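Local coordinates for protein sgbp-b (Bacteroides uniformis, PDB 7K44) that probably binds xyloglucan at the cell surface, as a surface glycan-binding protein of a complex xyloglucan utilization locus, at residues P75-Y83 / F94-D102. Sequence-based numbering, arbitrary orientation.
Sequences PVSVEVTDY and FNAPAGLID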
ATOM      1  N   PRO A  75       4.266  39.378  10.532  1.00 29.55           N
ATOM      2  CA  PRO A  75       4.623  39.872  11.864  1.00 32.83           C
ATOM      3  C   PRO A  75       5.535  38.898  12.594  1.00 34.15           C
ATOM      4  O   PRO A  75       5.450  37.679  12.428  1.00 29.79           O
ATOM      5  CB  PRO A  75       3.271  39.972  12.575  1.00 30.24           C
ATOM      6  CG  PRO A  75       2.408  38.963  11.864  1.00 29.87           C
ATOM      7  CD  PRO A  75       2.835  39.040  10.433  1.00 32.39           C
ATOM      8  N   VAL A  76       6.417  39.463  13.414  1.00 28.93           N
ATOM      9  CA  VAL A  76       7.240  38.689  14.340  1.00 25.61           C
ATOM     10  C   VAL A  76       6.403  38.405  15.580  1.00 30.03           C
ATOM     11  O   VAL A  76       6.503  39.111  16.590  1.00 34.62           O
ATOM     12  CB  VAL A  76       8.537  39.449  14.684  1.00 29.57           C
ATOM     13  CG1 VAL A  76       9.428  38.614  15.600  1.00 30.89           C
ATOM     14  CG2 VAL A  76       9.288  39.782  13.430  1.00 27.45           C
ATOM     15  N   SER A  77       5.560  37.375  15.508  1.00 26.28           N
ATOM     16  CA  SER A  77       4.615  37.095  16.587  1.00 26.26           C
ATOM     17  C   SER A  77       5.324  36.614  17.850  1.00 29.81           C
ATOM     18  O   SER A  77       5.029  37.082  18.958  1.00 31.03           O
ATOM     19  CB  SER A  77       3.562  36.085  16.125  1.00 30.42           C
ATOM     20  OG  SER A  77       2.952  36.489  14.902  1.00 29.65           O
ATOM     21  N   VAL A  78       6.235  35.654  17.714  1.00 27.31           N
ATOM     22  CA  VAL A  78       7.054  35.169  18.825  1.00 27.90           C
ATOM     23  C   VAL A  78       8.459  34.958  18.277  1.00 28.09           C
ATOM     24  O   VAL A  78       8.681  34.046  17.473  1.00 27.58           O
ATOM     25  CB  VAL A  78       6.524  33.858  19.432  1.00 33.79           C
ATOM     26  CG1 VAL A  78       7.107  33.654  20.821  1.00 36.20           C
ATOM     27  CG2 VAL A  78       5.011  33.839  19.481  1.00 38.35           C
ATOM     28  N   GLU A  79       9.410  35.783  18.715  1.00 26.47           N
ATOM     29  CA  GLU A  79      10.773  35.655  18.231  1.00 25.74           C
ATOM     30  C   GLU A  79      11.529  34.597  19.034  1.00 26.61           C
ATOM     31  O   GLU A  79      11.283  34.392  20.225  1.00 28.77           O
ATOM     32  CB  GLU A  79      11.520  36.987  18.319  1.00 27.72           C
ATOM     33  CG  GLU A  79      12.903  36.917  17.695  1.00 28.00           C
ATOM     34  CD  GLU A  79      13.593  38.256  17.547  1.00 33.39           C
ATOM     35  OE1 GLU A  79      13.150  39.240  18.180  1.00 31.12           O
ATOM     36  OE2 GLU A  79      14.595  38.305  16.800  1.00 33.81           O
ATOM     37  N   VAL A  80      12.446  33.917  18.356  1.00 25.37           N
ATOM     38  CA  VAL A  80      13.410  33.024  18.985  1.00 23.91           C
ATOM     39  C   VAL A  80      14.736  33.777  19.032  1.00 25.65           C
ATOM     40  O   VAL A  80      15.374  33.999  17.996  1.00 27.71           O
ATOM     41  CB  VAL A  80      13.529  31.712  18.198  1.00 23.36           C
ATOM     42  CG1 VAL A  80      14.580  30.809  18.832  1.00 26.35           C
ATOM     43  CG2 VAL A  80      12.181  31.000  18.134  1.00 26.97           C
ATOM     44  N   THR A  81      15.160  34.194  20.227  1.00 28.30           N
ATOM     45  CA  THR A  81      16.407  34.941  20.342  1.00 32.36           C
ATOM     46  C   THR A  81      17.612  34.067  20.653  1.00 34.37           C
ATOM     47  O   THR A  81      18.749  34.486  20.395  1.00 36.26           O
ATOM     48  CB  THR A  81      16.280  36.030  21.412  1.00 33.82           C
ATOM     49  OG1 THR A  81      15.607  35.499  22.563  1.00 39.39           O
ATOM     50  CG2 THR A  81      15.482  37.204  20.865  1.00 41.55           C
ATOM     51  N   ASP A  82      17.394  32.869  21.188  1.00 29.07           N
ATOM     52  CA  ASP A  82      18.470  31.986  21.625  1.00 26.53           C
ATOM     53  C   ASP A  82      18.381  30.711  20.793  1.00 27.71           C
ATOM     54  O   ASP A  82      17.463  29.904  20.983  1.00 32.74           O
ATOM     55  CB  ASP A  82      18.316  31.691  23.116  1.00 33.57           C
ATOM     56  CG  ASP A  82      19.439  30.826  23.673  1.00 57.72           C
ATOM     57  OD1 ASP A  82      20.385  30.499  22.924  1.00 53.57           O
ATOM     58  OD2 ASP A  82      19.371  30.473  24.871  1.00 61.84           O
ATOM     59  N   TYR A  83      19.327  30.539  19.871  1.00 27.05           N
ATOM     60  CA  TYR A  83      19.374  29.344  19.034  1.00 28.31           C
ATOM     61  C   TYR A  83      20.819  29.067  18.642  1.00 27.28           C
ATOM     62  O   TYR A  83      21.692  29.933  18.750  1.00 33.52           O
ATOM     63  CB  TYR A  83      18.510  29.522  17.776  1.00 27.62           C
ATOM     64  CG  TYR A  83      18.890  30.743  16.969  1.00 32.71           C
ATOM     65  CD1 TYR A  83      19.903  30.689  16.018  1.00 31.79           C
ATOM     66  CD2 TYR A  83      18.239  31.953  17.163  1.00 29.55           C
ATOM     67  CE1 TYR A  83      20.257  31.806  15.291  1.00 36.38           C
ATOM     68  CE2 TYR A  83      18.589  33.078  16.440  1.00 30.87           C
ATOM     69  CZ  TYR A  83      19.596  32.995  15.504  1.00 32.60           C
ATOM     70  OH  TYR A  83      19.946  34.111  14.784  1.00 43.64           O
ATOM     71  N   PHE A  94      16.719  25.150  18.994  1.00 23.86           N
ATOM     72  CA  PHE A  94      16.289  26.116  20.001  1.00 22.96           C
ATOM     73  C   PHE A  94      15.171  25.517  20.840  1.00 22.31           C
ATOM     74  O   PHE A  94      14.526  24.547  20.442  1.00 21.81           O
ATOM     75  CB  PHE A  94      15.821  27.434  19.365  1.00 23.56           C
ATOM     76  CG  PHE A  94      14.603  27.294  18.492  1.00 23.12           C
ATOM     77  CD1 PHE A  94      14.729  26.977  17.149  1.00 27.32           C
ATOM     78  CD2 PHE A  94      13.333  27.471  19.020  1.00 23.53           C
ATOM     79  CE1 PHE A  94      13.605  26.840  16.342  1.00 27.46           C
ATOM     80  CE2 PHE A  94      12.202  27.337  18.221  1.00 23.76           C
ATOM     81  CZ  PHE A  94      12.338  27.030  16.877  1.00 27.14           C
ATOM     82  N   ASN A  95      14.918  26.142  21.989  1.00 25.38           N
ATOM     83  CA  ASN A  95      13.823  25.751  22.869  1.00 24.49           C
ATOM     84  C   ASN A  95      12.634  26.681  22.640  1.00 22.91           C
ATOM     85  O   ASN A  95      12.814  27.887  22.447  1.00 26.75           O
ATOM     86  CB  ASN A  95      14.266  25.815  24.332  1.00 26.87           C
ATOM     87  CG  ASN A  95      15.377  24.827  24.635  1.00 28.59           C
ATOM     88  OD1 ASN A  95      15.486  23.790  23.983  1.00 29.32           O
ATOM     89  ND2 ASN A  95      16.218  25.159  25.602  1.00 32.48           N
ATOM     90  N   ALA A  96      11.429  26.112  22.646  1.00 23.24           N
ATOM     91  CA  ALA A  96      10.245  26.880  22.279  1.00 25.30           C
ATOM     92  C   ALA A  96      10.074  28.063  23.224  1.00 23.78           C
ATOM     93  O   ALA A  96      10.094  27.878  24.448  1.00 26.80           O
ATOM     94  CB  ALA A  96       9.001  26.003  22.358  1.00 25.45           C
ATOM     95  N   PRO A  97       9.886  29.274  22.705  1.00 24.73           N
ATOM     96  CA  PRO A  97       9.656  30.431  23.580  1.00 27.43           C
ATOM     97  C   PRO A  97       8.298  30.356  24.261  1.00 28.03           C
ATOM     98  O   PRO A  97       7.397  29.620  23.851  1.00 29.85           O
ATOM     99  CB  PRO A  97       9.727  31.625  22.620  1.00 30.28           C
ATOM    100  CG  PRO A  97       9.413  31.044  21.272  1.00 38.08           C
ATOM    101  CD  PRO A  97       9.957  29.646  21.284  1.00 25.48           C
ATOM    102  N   ALA A  98       8.169  31.132  25.339  1.00 31.66           N
ATOM    103  CA  ALA A  98       6.882  31.257  26.005  1.00 33.68           C
ATOM    104  C   ALA A  98       5.898  32.022  25.121  1.00 31.89           C
ATOM    105  O   ALA A  98       6.281  32.800  24.238  1.00 32.32           O
ATOM    106  CB  ALA A  98       7.041  31.965  27.350  1.00 33.48           C
ATOM    107  N   GLY A  99       4.613  31.782  25.360  1.00 33.53           N
ATOM    108  CA  GLY A  99       3.577  32.455  24.596  1.00 33.06           C
ATOM    109  C   GLY A  99       3.521  32.031  23.151  1.00 36.97           C
ATOM    110  O   GLY A  99       3.212  32.849  22.277  1.00 36.57           O
ATOM    111  N   LEU A 100       3.816  30.763  22.877  1.00 32.34           N
ATOM    112  CA  LEU A 100       3.885  30.281  21.508  1.00 33.05           C
ATOM    113  C   LEU A 100       2.510  30.279  20.852  1.00 33.09           C
ATOM    114  O   LEU A 100       1.507  29.902  21.464  1.00 37.51           O
ATOM    115  CB  LEU A 100       4.456  28.866  21.509  1.00 33.45           C
ATOM    116  CG  LEU A 100       4.818  28.279  20.149  1.00 33.31           C
ATOM    117  CD1 LEU A 100       5.715  29.224  19.380  1.00 33.69           C
ATOM    118  CD2 LEU A 100       5.491  26.936  20.352  1.00 34.26           C
ATOM    119  N   ILE A 101       2.474  30.699  19.586  1.00 33.52           N
ATOM    120  CA  ILE A 101       1.235  30.656  18.822  1.00 30.68           C
ATOM    121  C   ILE A 101       0.768  29.209  18.658  1.00 36.44           C
ATOM    122  O   ILE A 101       1.552  28.255  18.728  1.00 32.06           O
ATOM    123  CB  ILE A 101       1.432  31.326  17.455  1.00 37.20           C
ATOM    124  CG1 ILE A 101       2.457  30.550  16.633  1.00 38.31           C
ATOM    125  CG2 ILE A 101       1.870  32.774  17.624  1.00 41.03           C
ATOM    126  CD1 ILE A 101       2.552  30.994  15.201  1.00 40.97           C
ATOM    127  N   ASP A 102      -0.536  29.050  18.431  1.00 33.23           N
ATOM    128  CA  ASP A 102      -1.080  27.711  18.230  1.00 34.83           C
ATOM    129  C   ASP A 102      -0.816  27.200  16.820  1.00 34.85           C
ATOM    130  O   ASP A 102      -0.569  26.002  16.628  1.00 32.70           O
ATOM    131  CB  ASP A 102      -2.577  27.700  18.527  1.00 42.51           C
ATOM    132  CG  ASP A 102      -2.868  27.711  20.008  1.00 50.04           C
ATOM    133  OD1 ASP A 102      -2.051  27.159  20.779  1.00 50.74           O
ATOM    134  OD2 ASP A 102      -3.915  28.264  20.401  1.00 60.32           O
TER
HETATM  135  O   HOH W   1      16.528  28.419  22.879  1.00 31.64           O
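Phe94 and Val80 meet between the two antiparallel sheets of an N-terminal beta-sandwich, probably immunoglobulin-like, with the strand order of the IPT/TIG domain of the same chain: a worked example of a sandwich closed by side chains without direct hydrogen bonds. Strand 78-80, at the edge of one sheet, faces strand 91-95 of the other and the loop that follows it. Phe94 CB lies 3.4 Å from the backbone oxygen Asp82 O and 3.8 Å from the side-chain atom Tyr83 CB, and also touches Val80 CG1. CG sits between the backbone N and the carbonyl carbon (chi1 64°), a rotation after which the Phe94 side chain crosses that of Val80 at about a right angle. Val80 CG1 touches Phe94 CG at 3.5 Å; CD2 meets both methyls, Val80 CG2 approaches Phe94 CE2 at 3.7 Å, and the CZ tip is 4.2 Å from Val80 CG2. This second methyl stands over the face, 29° off the ring normal, in a CH-pi contact. Leu49 and Ile51 pack on the same side chain. With an alanine here, a gap would probably open between the sheets and both Val80 methyls would lose their aromatic partner. Val78 splits its branches: CG1 lies 3.5 Å from Pro97 CG, whereas CG2 turns to Gly99 O and Ile101 CG2. A bridging water donates to Asp82 O at 2.6 Å and accepts from Asn95 N at 2.9 Å.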